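Local coordinates for protein probable acetolactate synthase isozyme III (Small subunit) (Nitrosomonas europaea ATCC 19718, PDB 2PC6) that probably serves as the regulatory small subunit of its enzyme, pairing an ACT domain with a second ACT-like domain in a dimer, at residues N31-S36 with M48-N53; G82-E87 with G152-R158; G16-V21 with L66-V72; E87-V93 with I145-T151. All coordinates share one frame. Where two conformers were deposited one is given. Numbering follows the deposited sequence.

Overall arrangement
The chain folds into two successive domains of the ACT type, each a four-stranded antiparallel sheet of strand order 2-3-1-4. Interactions 1 and 3 belong to the first, where M48 packs on L18 and V21, with centres about 14 Å apart. Interactions 2 and 4 are successive parts of one long strand pair, share E87 and have centres about 19 Å apart. The domains meet where S36 of interaction 1 touches V153 of interaction 2 (S36 CB to V153 O 3.4 Å) and probably hydrogen-bonds T151 of interaction 4 (S36 OG to T151 O 3.2 Å). The calcium ion belongs to interaction 3, centred about 29 Å from the centre of interaction 4. All four reach the second subunit.

Interaction 1 (N31-S36 with M48-N53); sequences NIESLS and MTLVTN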
# COMPACT_ATOMS: atom_id res chain seq x y z
N ASN A 31 -15.45 6.39 -7.43
CA ASN A 31 -14.89 5.10 -7.09
C ASN A 31 -13.45 5.31 -6.65
O ASN A 31 -12.70 6.09 -7.22
CB ASN A 31 -15.06 4.09 -8.28
CG ASN A 31 -13.84 3.20 -8.51
OD1 ASN A 31 -12.74 3.68 -8.80
ND2 ASN A 31 -14.03 1.86 -8.45
N ILE A 32 -13.09 4.62 -5.58
CA ILE A 32 -11.70 4.46 -5.21
C ILE A 32 -11.44 2.97 -5.27
O ILE A 32 -11.98 2.20 -4.49
CB ILE A 32 -11.41 4.99 -3.77
CG1 ILE A 32 -11.54 6.51 -3.75
CG2 ILE A 32 -10.00 4.60 -3.35
CD1 ILE A 32 -11.18 7.16 -2.44
N GLU A 33 -10.64 2.54 -6.21
CA GLU A 33 -10.44 1.11 -6.27
C GLU A 33 -9.50 0.73 -5.15
O GLU A 33 -9.77 -0.21 -4.39
CB GLU A 33 -9.91 0.67 -7.61
CG GLU A 33 -10.27 -0.76 -7.86
CD GLU A 33 -9.54 -1.36 -9.03
OE1 GLU A 33 -8.73 -0.65 -9.67
OE2 GLU A 33 -9.77 -2.56 -9.31
N SER A 34 -8.41 1.49 -5.04
CA SER A 34 -7.34 1.20 -4.10
C SER A 34 -6.57 2.49 -3.77
O SER A 34 -6.55 3.44 -4.56
CB SER A 34 -6.40 0.14 -4.69
OG SER A 34 -5.41 0.74 -5.49
N LEU A 35 -5.89 2.52 -2.64
CA LEU A 35 -5.25 3.73 -2.22
C LEU A 35 -4.00 3.42 -1.38
O LEU A 35 -4.10 2.75 -0.37
CB LEU A 35 -6.23 4.58 -1.40
CG LEU A 35 -5.71 5.94 -0.94
CD1 LEU A 35 -6.79 6.99 -0.95
CD2 LEU A 35 -5.07 5.84 0.46
N SER A 36 -2.86 3.98 -1.78
CA SER A 36 -1.62 3.97 -1.02
C SER A 36 -1.18 5.37 -0.65
O SER A 36 -1.14 6.25 -1.50
CB SER A 36 -0.50 3.44 -1.89
OG SER A 36 -0.08 2.21 -1.40
N MSE A 48 0.65 10.01 -2.42
CA MSE A 48 -0.49 9.14 -2.50
C MSE A 48 -0.60 8.63 -3.89
O MSE A 48 -0.45 9.38 -4.86
CB MSE A 48 -1.75 9.89 -2.13
CG MSE A 48 -3.00 9.04 -2.21
SE MSE A 48 -4.59 10.05 -1.57
CE MSE A 48 -3.96 10.52 0.28
N THR A 49 -0.88 7.34 -3.98
CA THR A 49 -1.22 6.74 -5.23
C THR A 49 -2.63 6.20 -5.09
O THR A 49 -2.89 5.32 -4.27
CB THR A 49 -0.26 5.61 -5.60
OG1 THR A 49 1.09 6.09 -5.54
CG2 THR A 49 -0.55 5.14 -6.98
N LEU A 50 -3.51 6.72 -5.92
CA LEU A 50 -4.87 6.34 -5.89
C LEU A 50 -5.32 5.80 -7.26
O LEU A 50 -4.98 6.37 -8.32
CB LEU A 50 -5.63 7.61 -5.55
CG LEU A 50 -7.10 7.55 -5.31
CD1 LEU A 50 -7.41 8.85 -4.63
CD2 LEU A 50 -7.84 7.46 -6.66
N VAL A 51 -6.09 4.72 -7.26
CA VAL A 51 -6.61 4.18 -8.50
C VAL A 51 -8.10 4.42 -8.52
O VAL A 51 -8.80 4.07 -7.58
CB VAL A 51 -6.37 2.66 -8.63
CG1 VAL A 51 -7.09 2.11 -9.84
CG2 VAL A 51 -4.89 2.36 -8.68
N THR A 52 -8.58 4.99 -9.63
CA THR A 52 -10.00 5.19 -9.84
C THR A 52 -10.48 4.70 -11.23
O THR A 52 -9.68 4.56 -12.18
CB THR A 52 -10.43 6.64 -9.52
OG1 THR A 52 -11.87 6.72 -9.51
CG2 THR A 52 -9.83 7.68 -10.52
N ASN A 53 -11.77 4.38 -11.32
CA ASN A 53 -12.33 3.79 -12.53
C ASN A 53 -13.42 4.67 -13.09
O ASN A 53 -14.47 4.85 -12.45
CB ASN A 53 -12.91 2.40 -12.26
CG ASN A 53 -11.84 1.35 -11.94
OD1 ASN A 53 -10.87 1.18 -12.66
ND2 ASN A 53 -12.03 0.63 -10.84
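V51 and N31 lose the most surface here, with N53 next, and they show how the hairpin's entry is held together. V51 is a beta-branched residue suited to an extended strand. V51 N donates to S34 O at 3.0 Å, and V51 O accepts from E33 N at 2.8 Å. Its methyls lie on the same face as S34, beside the partner's side chains, CG2 being 3.6 Å from S34 OG and CG1 3.2 Å from E33 OE1, which is in a salt bridge with R4. N31 is still outside the strand, and its side chain stands in for backbone: OD1 accepts from N53 N at 2.8 Å, while N31 O receives T52 OG1 at 2.5 Å. Farther along, L35 opposes L50 in an antiparallel non-hydrogen-bonded pair and S36 opposes T49 in a hydrogen-bonded one (S36 N to T49 O 2.8 Å, T49 N to S36 O 2.7 Å). The leucines suit the face covered by helix 17-28, where F25 touches I32 and L50. Strand 45-54 bonds strand 3-12 along its other edge, and L35 and S36 extend the sheet by pairing with a strand of the second subunit.

Interaction 2 (G82-E87 with G152-R158); sequences GYVERE and GVSGLSR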
# COMPACT_ATOMS: atom_id res chain seq x y z
N GLY A 82 4.68 7.62 -19.41
CA GLY A 82 5.36 6.37 -19.04
C GLY A 82 5.42 6.26 -17.50
O GLY A 82 5.60 7.26 -16.81
N TYR A 83 5.22 5.06 -16.95
CA TYR A 83 5.28 4.89 -15.48
C TYR A 83 5.63 3.46 -15.12
O TYR A 83 5.64 2.55 -15.97
CB TYR A 83 3.95 5.29 -14.83
CG TYR A 83 2.83 4.38 -15.23
CD1 TYR A 83 2.52 3.27 -14.45
CD2 TYR A 83 2.11 4.61 -16.40
CE1 TYR A 83 1.51 2.42 -14.81
CE2 TYR A 83 1.09 3.76 -16.78
CZ TYR A 83 0.80 2.67 -15.97
OH TYR A 83 -0.19 1.78 -16.33
N VAL A 84 5.96 3.25 -13.86
CA VAL A 84 6.12 1.91 -13.40
C VAL A 84 5.24 1.73 -12.21
O VAL A 84 5.11 2.62 -11.39
CB VAL A 84 7.55 1.61 -13.00
CG1 VAL A 84 8.38 1.58 -14.20
CG2 VAL A 84 8.06 2.66 -12.06
N GLU A 85 4.60 0.57 -12.11
CA GLU A 85 3.81 0.32 -10.92
C GLU A 85 4.06 -1.06 -10.37
O GLU A 85 4.39 -2.00 -11.12
CB GLU A 85 2.30 0.64 -11.11
CG GLU A 85 1.60 -0.27 -12.08
CD GLU A 85 1.11 -1.58 -11.46
OE1 GLU A 85 0.94 -1.66 -10.20
OE2 GLU A 85 0.89 -2.55 -12.25
N ARG A 86 3.94 -1.15 -9.04
CA ARG A 86 4.08 -2.39 -8.30
C ARG A 86 3.09 -2.43 -7.20
O ARG A 86 2.69 -1.40 -6.67
CB ARG A 86 5.50 -2.57 -7.73
CG ARG A 86 6.57 -2.79 -8.81
CD ARG A 86 6.27 -4.02 -9.64
NE ARG A 86 7.39 -4.37 -10.54
CZ ARG A 86 7.51 -3.85 -11.77
NH1 ARG A 86 6.60 -2.98 -12.18
NH2 ARG A 86 8.55 -4.16 -12.57
N GLU A 87 2.66 -3.63 -6.88
CA GLU A 87 1.83 -3.81 -5.74
C GLU A 87 2.40 -4.94 -4.93
O GLU A 87 3.03 -5.85 -5.48
CB GLU A 87 0.45 -4.16 -6.22
CG GLU A 87 -0.61 -4.03 -5.12
CD GLU A 87 -2.01 -4.22 -5.70
OE1 GLU A 87 -2.13 -4.40 -6.96
OE2 GLU A 87 -2.98 -4.19 -4.88
N GLY A 152 -2.39 -2.13 -2.47
CA GLY A 152 -2.72 -1.11 -3.46
C GLY A 152 -1.46 -0.56 -4.12
O GLY A 152 -0.37 -0.54 -3.53
N VAL A 153 -1.63 -0.13 -5.37
CA VAL A 153 -0.54 0.25 -6.25
C VAL A 153 0.35 1.34 -5.71
O VAL A 153 -0.08 2.26 -5.01
CB VAL A 153 -1.06 0.72 -7.62
CG1 VAL A 153 0.09 1.36 -8.42
CG2 VAL A 153 -1.65 -0.45 -8.40
N SER A 154 1.61 1.21 -6.02
CA SER A 154 2.51 2.29 -5.84
C SER A 154 3.24 2.51 -7.18
O SER A 154 3.74 1.56 -7.78
CB SER A 154 3.46 1.93 -4.76
OG SER A 154 4.62 2.70 -4.93
N GLY A 155 3.24 3.74 -7.67
CA GLY A 155 3.85 4.04 -8.97
C GLY A 155 4.72 5.28 -9.05
O GLY A 155 4.61 6.21 -8.23
N LEU A 156 5.57 5.31 -10.06
CA LEU A 156 6.38 6.48 -10.34
C LEU A 156 6.39 6.65 -11.86
O LEU A 156 6.21 5.65 -12.59
CB LEU A 156 7.81 6.31 -9.81
CG LEU A 156 8.06 6.25 -8.30
CD1 LEU A 156 9.55 6.05 -7.93
CD2 LEU A 156 7.47 7.52 -7.63
N SER A 157 6.56 7.88 -12.33
CA SER A 157 6.81 8.15 -13.74
C SER A 157 8.13 7.52 -14.18
O SER A 157 9.04 7.35 -13.36
CB SER A 157 6.88 9.64 -13.93
OG SER A 157 5.57 10.21 -13.77
N ARG A 158 8.24 7.15 -15.46
CA ARG A 158 9.50 6.66 -16.01
C ARG A 158 10.44 7.80 -16.19
O ARG A 158 10.02 8.89 -16.53
CB ARG A 158 9.33 5.95 -17.37
CG ARG A 158 8.94 4.48 -17.21
CD ARG A 158 9.36 3.54 -18.37
NE ARG A 158 8.68 2.24 -18.25
CZ ARG A 158 9.07 1.20 -17.48
NH1 ARG A 158 10.19 1.26 -16.76
NH2 ARG A 158 8.35 0.07 -17.44
O HOH W 1 4.07 9.08 -15.69
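In the second, ACT-like domain, strands 83-87 and 154-157, parts of the long antiparallel pair 83-94 and 145-157, are tied by paired backbone bonds at V84 with L156 (V84 N to L156 O 2.7 Å, L156 N to V84 O 3.0 Å) and at R86 with S154 (R86 N to S154 O 3.0 Å, S154 N to R86 O 2.9 Å). The rotamers decide what covers this frame. V84, in m, brings CG2 to 4.3 Å from L156 CB, while its CG1 supports the R158 guanidinium, NH1 lying 3.2 Å away; R158 is extended at chi2 and chi3 (both t), and its NH1 reaches I115 O of the second subunit. E85 takes p for both chi1 and chi2 and folds up over the strand: OE1 comes 3.4 Å from V153 CG2, and OE2 accepts from R130 N. The partner of E85 is G155, where a CB would come tight against V84 O, so glycine suits this place. R86, with chi1 and chi2 both m, doubles back until NH1 donates to E85 O at 2.6 Å. Water 1 joins S157 OG (2.7 Å) to G82 O (2.6 Å). Around this pair, V153 and L156 touch T49 and R47 of strand 45-54 in the first domain, E87 bonds G128 of strand 121-128 through its backbone, and V84 and L156 pack on L90 and A149 of the second subunit.

Interaction 3 (G16-V21 with L66-V72); sequences GALSRV and LNKLIEV. With CA (calcium ion), chain E.
The calcium-binding turn that follows helix 56-68 packs against the start of helix 17-28 in this ACT domain, a beta-alpha-beta-beta-alpha-beta fold. Residues 66-68 are helical; L69 then turns extended (phi/psi -59/133) and opens a type I turn to V72, with I70 at -68/-23 and E71 at -83/-12. The ion takes N67 O at 2.4 Å, L69 O and V72 O at 2.5 Å, and waters 2 and 3 at 2.5 and 2.3 Å. G16, the N-cap of helix 17-28, has phi 102°, which calls for glycine. Nearest CA pairs are A17-E71 (6.3 Å) and V21-L66 (7.3 Å). V21, with chi1 t, fills the gap between the segments: CG1 lies 4.0 Å from L66 CD2, CG2 3.7 Å from L69 CD1 and 4.1 Å from V72 CG2. L69 is m,t. E71 (chi1 m, chi2 t) and R20 (m,t,m) form a two-pronged salt bridge, R20 NE to E71 OE1 and R20 NH2 to E71 OE2, both 3.1 Å.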
# COMPACT_ATOMS: atom_id res chain seq x y z
N GLY A 16 -6.20 14.76 8.98
CA GLY A 16 -7.40 15.14 8.26
C GLY A 16 -7.16 15.20 6.77
O GLY A 16 -8.08 14.98 5.97
N ALA A 17 -5.91 15.49 6.39
CA ALA A 17 -5.49 15.49 4.98
C ALA A 17 -6.17 14.38 4.22
O ALA A 17 -6.81 14.62 3.18
CB ALA A 17 -3.99 15.31 4.86
N LEU A 18 -6.04 13.16 4.73
CA LEU A 18 -6.55 12.01 3.99
C LEU A 18 -8.06 11.90 4.14
O LEU A 18 -8.75 11.52 3.17
CB LEU A 18 -5.85 10.68 4.39
CG LEU A 18 -6.68 9.47 3.92
CD1 LEU A 18 -6.58 9.29 2.40
CD2 LEU A 18 -6.28 8.17 4.61
N SER A 19 -8.59 12.21 5.33
CA SER A 19 -10.05 12.14 5.46
C SER A 19 -10.74 13.16 4.52
O SER A 19 -11.85 12.90 4.04
CB SER A 19 -10.52 12.36 6.90
OG SER A 19 -10.43 13.75 7.17
N ARG A 20 -10.09 14.30 4.26
CA ARG A 20 -10.64 15.27 3.32
C ARG A 20 -10.55 14.81 1.85
O ARG A 20 -11.46 15.06 1.06
CB ARG A 20 -10.01 16.66 3.53
CG ARG A 20 -10.66 17.37 4.71
CD ARG A 20 -10.07 18.78 5.01
NE ARG A 20 -8.78 18.70 5.69
CZ ARG A 20 -8.64 18.56 7.01
NH1 ARG A 20 -9.72 18.45 7.79
NH2 ARG A 20 -7.43 18.50 7.56
N VAL A 21 -9.45 14.15 1.48
CA VAL A 21 -9.32 13.61 0.16
C VAL A 21 -10.34 12.47 -0.03
O VAL A 21 -10.99 12.38 -1.07
CB VAL A 21 -7.88 13.16 -0.11
CG1 VAL A 21 -7.81 12.22 -1.34
CG2 VAL A 21 -7.03 14.42 -0.32
N LEU A 66 -9.59 17.80 -6.90
CA LEU A 66 -8.49 17.49 -5.99
C LEU A 66 -7.47 18.62 -5.88
O LEU A 66 -6.98 18.93 -4.79
CB LEU A 66 -7.80 16.17 -6.36
CG LEU A 66 -8.41 14.87 -5.87
CD1 LEU A 66 -7.86 13.73 -6.69
CD2 LEU A 66 -8.05 14.68 -4.46
N ASN A 67 -7.15 19.22 -7.02
CA ASN A 67 -6.17 20.30 -7.05
C ASN A 67 -6.61 21.50 -6.24
O ASN A 67 -5.76 22.19 -5.69
CB ASN A 67 -5.81 20.71 -8.48
CG ASN A 67 -4.59 19.98 -9.01
OD1 ASN A 67 -4.60 19.43 -10.13
ND2 ASN A 67 -3.52 19.96 -8.20
N LYS A 68 -7.93 21.70 -6.15
CA LYS A 68 -8.51 22.79 -5.41
C LYS A 68 -8.23 22.68 -3.91
O LYS A 68 -8.11 23.72 -3.24
CB LYS A 68 -10.04 22.89 -5.63
CG LYS A 68 -10.50 23.81 -6.77
N LEU A 69 -8.15 21.45 -3.39
CA LEU A 69 -7.84 21.24 -1.97
C LEU A 69 -6.50 21.86 -1.68
O LEU A 69 -5.58 21.65 -2.44
CB LEU A 69 -7.79 19.75 -1.63
CG LEU A 69 -9.04 18.89 -1.84
CD1 LEU A 69 -8.80 17.46 -1.43
CD2 LEU A 69 -10.26 19.47 -1.08
N ILE A 70 -6.37 22.65 -0.61
CA ILE A 70 -5.05 23.24 -0.28
C ILE A 70 -3.98 22.20 0.16
O ILE A 70 -2.78 22.45 0.06
CB ILE A 70 -5.08 24.45 0.72
CG1 ILE A 70 -5.52 24.02 2.12
CG2 ILE A 70 -5.91 25.61 0.15
N GLU A 71 -4.42 21.04 0.65
CA GLU A 71 -3.48 20.04 1.16
C GLU A 71 -2.89 19.17 0.04
O GLU A 71 -1.92 18.43 0.25
CB GLU A 71 -4.12 19.18 2.26
CG GLU A 71 -4.27 19.89 3.61
CD GLU A 71 -5.26 19.19 4.54
OE1 GLU A 71 -6.19 18.51 4.06
OE2 GLU A 71 -5.11 19.33 5.76
N VAL A 72 -3.48 19.28 -1.15
CA VAL A 72 -2.96 18.65 -2.34
C VAL A 72 -2.03 19.63 -3.07
O VAL A 72 -2.44 20.68 -3.51
CB VAL A 72 -4.12 18.25 -3.21
CG1 VAL A 72 -3.65 17.91 -4.65
CG2 VAL A 72 -4.90 17.06 -2.54
CA CA E . -3.96 22.55 -4.16
O HOH W 2 -2.42 23.77 -2.66
O HOH W 3 -3.22 24.41 -5.23

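Interaction 4 (E87-V93 with I145-T151); sequences ELMLVKV and ILEIART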
# COMPACT_ATOMS: atom_id res chain seq x y z
N GLU A 87 2.66 -3.63 -6.88
CA GLU A 87 1.83 -3.81 -5.74
C GLU A 87 2.40 -4.94 -4.93
O GLU A 87 3.03 -5.85 -5.48
CB GLU A 87 0.45 -4.16 -6.22
CG GLU A 87 -0.61 -4.03 -5.12
CD GLU A 87 -2.01 -4.22 -5.70
OE1 GLU A 87 -2.13 -4.40 -6.96
OE2 GLU A 87 -2.98 -4.19 -4.88
N LEU A 88 2.17 -4.89 -3.62
CA LEU A 88 2.49 -6.03 -2.77
C LEU A 88 1.22 -6.68 -2.21
O LEU A 88 0.25 -6.03 -1.87
CB LEU A 88 3.45 -5.63 -1.63
CG LEU A 88 3.91 -6.74 -0.67
CD1 LEU A 88 5.33 -6.52 -0.21
CD2 LEU A 88 3.03 -6.67 0.52
N MSE A 89 1.25 -7.99 -2.11
CA MSE A 89 0.13 -8.73 -1.62
C MSE A 89 0.58 -9.88 -0.73
O MSE A 89 1.56 -10.58 -1.01
CB MSE A 89 -0.66 -9.24 -2.81
CG MSE A 89 -1.70 -10.23 -2.47
SE MSE A 89 -2.79 -10.63 -4.08
CE MSE A 89 -1.46 -11.65 -5.10
N LEU A 90 -0.18 -10.05 0.33
CA LEU A 90 -0.09 -11.17 1.24
C LEU A 90 -1.38 -12.03 1.16
O LEU A 90 -2.49 -11.54 1.47
CB LEU A 90 0.06 -10.62 2.66
CG LEU A 90 1.39 -10.67 3.42
CD1 LEU A 90 2.63 -10.45 2.57
CD2 LEU A 90 1.33 -9.69 4.57
N VAL A 91 -1.21 -13.30 0.79
CA VAL A 91 -2.31 -14.23 0.60
C VAL A 91 -2.14 -15.38 1.57
O VAL A 91 -1.15 -16.16 1.46
CB VAL A 91 -2.24 -14.84 -0.79
CG1 VAL A 91 -3.46 -15.63 -1.05
CG2 VAL A 91 -2.12 -13.76 -1.79
N LYS A 92 -3.08 -15.54 2.50
CA LYS A 92 -3.00 -16.69 3.42
C LYS A 92 -3.90 -17.79 2.89
O LYS A 92 -5.08 -17.55 2.66
CB LYS A 92 -3.37 -16.28 4.85
CG LYS A 92 -3.58 -17.42 5.81
CD LYS A 92 -4.12 -16.93 7.18
CE LYS A 92 -3.12 -15.95 7.80
NZ LYS A 92 -3.63 -15.35 9.06
N VAL A 93 -3.34 -18.98 2.68
CA VAL A 93 -4.00 -20.06 1.99
C VAL A 93 -3.96 -21.31 2.83
O VAL A 93 -2.99 -21.57 3.54
CB VAL A 93 -3.32 -20.41 0.62
CG1 VAL A 93 -3.54 -19.33 -0.41
CG2 VAL A 93 -1.78 -20.70 0.81
N ILE A 145 -8.48 -19.69 -0.41
CA ILE A 145 -7.95 -18.46 0.17
C ILE A 145 -8.54 -18.21 1.54
O ILE A 145 -9.75 -18.13 1.69
CB ILE A 145 -8.15 -17.30 -0.75
CG1 ILE A 145 -7.16 -17.46 -1.91
CG2 ILE A 145 -7.90 -15.98 -0.01
CD1 ILE A 145 -7.51 -16.61 -3.09
N LEU A 146 -7.71 -18.09 2.57
CA LEU A 146 -8.27 -17.75 3.89
C LEU A 146 -8.52 -16.26 4.09
O LEU A 146 -9.57 -15.86 4.61
CB LEU A 146 -7.42 -18.30 5.03
CG LEU A 146 -7.27 -19.81 5.09
CD1 LEU A 146 -6.12 -20.16 6.00
CD2 LEU A 146 -8.57 -20.40 5.60
N GLU A 147 -7.54 -15.44 3.70
CA GLU A 147 -7.68 -13.96 3.65
C GLU A 147 -6.50 -13.41 2.84
O GLU A 147 -5.55 -14.12 2.54
CB GLU A 147 -7.71 -13.34 5.06
CG GLU A 147 -6.47 -13.67 5.83
CD GLU A 147 -6.45 -13.14 7.25
OE1 GLU A 147 -7.29 -12.30 7.63
OE2 GLU A 147 -5.56 -13.58 8.01
N ILE A 148 -6.56 -12.13 2.51
CA ILE A 148 -5.63 -11.47 1.60
C ILE A 148 -5.43 -10.02 2.07
O ILE A 148 -6.40 -9.36 2.44
CB ILE A 148 -6.25 -11.42 0.18
CG1 ILE A 148 -5.97 -12.71 -0.56
CG2 ILE A 148 -5.78 -10.20 -0.64
CD1 ILE A 148 -6.63 -12.64 -1.97
N ALA A 149 -4.18 -9.55 2.07
CA ALA A 149 -3.86 -8.16 2.35
C ALA A 149 -2.91 -7.68 1.28
O ALA A 149 -1.82 -8.22 1.06
CB ALA A 149 -3.29 -7.99 3.71
N ARG A 150 -3.38 -6.63 0.63
CA ARG A 150 -2.94 -6.23 -0.66
C ARG A 150 -2.83 -4.73 -0.53
O ARG A 150 -3.79 -4.07 -0.11
CB ARG A 150 -4.03 -6.65 -1.64
CG ARG A 150 -3.92 -6.07 -3.01
CD ARG A 150 -4.93 -6.72 -3.93
NE ARG A 150 -4.60 -6.37 -5.30
CZ ARG A 150 -4.95 -7.10 -6.36
NH1 ARG A 150 -5.64 -8.23 -6.19
NH2 ARG A 150 -4.59 -6.73 -7.58
N THR A 151 -1.65 -4.21 -0.86
CA THR A 151 -1.23 -2.85 -0.47
C THR A 151 -1.77 -1.77 -1.35
O THR A 151 -1.57 -0.58 -1.03
CB THR A 151 0.30 -2.59 -0.52
OG1 THR A 151 0.79 -2.85 -1.85
CG2 THR A 151 1.01 -3.39 0.49
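In this second, ACT-like domain, strands 87-93 and 145-150 run antiparallel, interrupted between K92 and V93 by a classic beta bulge, where L146 and E147 both face K92. The extra residue pushes L146 CD1 against the lysine stem (K92 CG 3.7 Å), while K92 O receives L146 N at 2.7 Å and E147 N weakly at 3.4 Å. On the face touched by L133 and L137 of helix 130-139, V91 is the bump wedged between two isoleucines, its CG1 3.9 Å from I148 CG1 and 4.2 Å from I145 CG1; branched residues fill such a face well. The opposite face pairs bulky L90 with small A149, leaving a hollow for L156 of the second subunit. R150, all t from chi1 to chi3, lies extended beside E87 in a salt bridge (R150 NE to E87 OE2 2.7 Å); its NH2 also reaches D134. K92 NZ donates to S157 O and G159 O of the second subunit, whose R47 bridges E147 OE1, and forms a salt bridge to E147 OE2 at 2.8 Å.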